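PDB 3I09: periplasmic branched-chain amino acid-binding protein from Burkholderia mallei, which probably captures branched-chain amino acids or related small carboxylates in the periplasm, as a type I binding protein serving an ABC transporter. Local coordinates for residues 237-240 with 241-245. Sequence-based numbering, arbitrary orientation.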
loop_
_atom_site.group_PDB
_atom_site.type_symbol
_atom_site.label_atom_id
_atom_site.label_comp_id
_atom_site.label_asym_id
_atom_site.label_seq_id
_atom_site.Cartn_x
_atom_site.Cartn_y
_atom_site.Cartn_z
ATOM N N HIS A 237 14.025 4.389 7.536
ATOM C CA HIS A 237 15.134 5.267 7.263
ATOM C C HIS A 237 14.998 6.546 8.120
ATOM O O HIS A 237 15.991 7.031 8.666
ATOM C CB HIS A 237 15.111 5.660 5.791
ATOM C CG HIS A 237 16.283 6.471 5.355
ATOM N ND1 HIS A 237 16.277 7.842 5.347
ATOM C CD2 HIS A 237 17.511 6.097 4.910
ATOM C CE1 HIS A 237 17.449 8.287 4.920
ATOM N NE2 HIS A 237 18.205 7.247 4.619
ATOM N N ALA A 238 13.783 7.084 8.190
ATOM C CA ALA A 238 13.491 8.277 9.006
ATOM C C ALA A 238 13.783 8.043 10.488
ATOM O O ALA A 238 14.311 8.936 11.192
ATOM C CB ALA A 238 12.005 8.724 8.813
ATOM N N LEU A 239 13.399 6.879 10.996
ATOM C CA LEU A 239 13.515 6.600 12.424
ATOM C C LEU A 239 14.898 6.113 12.803
ATOM O O LEU A 239 15.382 6.396 13.922
ATOM C CB LEU A 239 12.470 5.560 12.852
ATOM C CG LEU A 239 11.043 6.065 12.880
ATOM C CD1 LEU A 239 10.043 4.892 12.844
ATOM C CD2 LEU A 239 10.846 6.968 14.118
ATOM N N GLY A 240 15.523 5.352 11.910
ATOM C CA GLY A 240 16.782 4.707 12.224
ATOM C C GLY A 240 16.582 3.330 12.872
ATOM O O GLY A 240 15.550 3.043 13.515
ATOM N N LEU A 241 17.577 2.467 12.674
ATOM C CA LEU A 241 17.550 1.096 13.208
ATOM C C LEU A 241 17.626 1.024 14.713
ATOM O O LEU A 241 17.044 0.131 15.317
ATOM C CB LEU A 241 18.679 0.252 12.596
ATOM C CG LEU A 241 18.530 -0.038 11.112
ATOM C CD1 LEU A 241 19.753 -0.857 10.635
ATOM C CD2 LEU A 241 17.186 -0.745 10.795
ATOM N N GLU A 242 18.328 1.953 15.352
ATOM C CA GLU A 242 18.434 1.862 16.798
ATOM C C GLU A 242 17.005 1.888 17.429
ATOM O O GLU A 242 16.713 1.123 18.331
ATOM C CB GLU A 242 19.288 2.997 17.353
ATOM C CG GLU A 242 19.380 2.986 18.879
ATOM C CD GLU A 242 20.128 1.794 19.404
ATOM O OE1 GLU A 242 21.020 1.285 18.674
ATOM O OE2 GLU A 242 19.832 1.371 20.554
ATOM N N THR A 243 16.130 2.716 16.881
ATOM C CA THR A 243 14.752 2.857 17.380
ATOM C C THR A 243 13.833 1.746 16.874
ATOM O O THR A 243 12.942 1.303 17.613
ATOM C CB THR A 243 14.180 4.207 16.968
ATOM O OG1 THR A 243 14.887 5.246 17.666
ATOM C CG2 THR A 243 12.629 4.305 17.257
ATOM N N THR A 244 14.034 1.281 15.638
ATOM C CA THR A 244 13.081 0.324 15.001
ATOM C C THR A 244 13.436 -1.152 15.096
ATOM O O THR A 244 12.626 -2.025 14.760
ATOM C CB THR A 244 12.825 0.676 13.522
ATOM O OG1 THR A 244 14.079 0.853 12.848
ATOM C CG2 THR A 244 12.006 1.958 13.429
ATOM N N GLN A 245 14.653 -1.449 15.536
ATOM C CA GLN A 245 15.120 -2.840 15.600
ATOM C C GLN A 245 14.091 -3.716 16.341
ATOM O O GLN A 245 13.569 -3.334 17.399
ATOM C CB GLN A 245 16.467 -2.956 16.316
ATOM C CG GLN A 245 16.510 -2.378 17.727
ATOM C CD GLN A 245 17.909 -2.411 18.290
ATOM O OE1 GLN A 245 18.515 -3.482 18.348
ATOM N NE2 GLN A 245 18.453 -1.235 18.678
HETATM O O HOH W 1 17.029 5.297 15.698
#
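Gly240 and Thr244 join across a single turn of helix, where the carbonyl oxygen of Gly240 accepts two hydrogen bonds from the same threonine. Thr244 N reaches Gly240 O at 3.1 Å in the carbonyl plane, while Thr244 OG1 comes to Gly240 O at 2.7 Å from above that plane. The hydroxyl can do so because chi1 of 50° sets OG1 between its own backbone N and carbonyl carbon. Gly240, the first residue beyond helix 233-239, is also the N-cap of helix 241-244; its phi of 88° with extended psi suits glycine, which has no side chain to meet the carbonyl of Leu239. Gln245 NE2 donates almost straight to Glu242 O (3.0 Å, 172°).

A water molecule bridges the two helices, donating to Leu239 O at 2.7 Å and hydrogen-bonding Thr243 OG1 at 2.9 Å.

The apolar part rests on Leu239, whose CD1 meets the methyl CG2 of Thr244 at 3.6 Å, the side chains crossing at about a right angle. Leu239 also packs on Val209 and Ile212 of helix 205-217, and Thr244 on Val338 of strand 329-338.

Threonine thus serves both chemistries, tying helix 241-244 to the end of helix 233-239 at the surface, with Leu239's side chain about 14 Å from the bound acetoacetic acid.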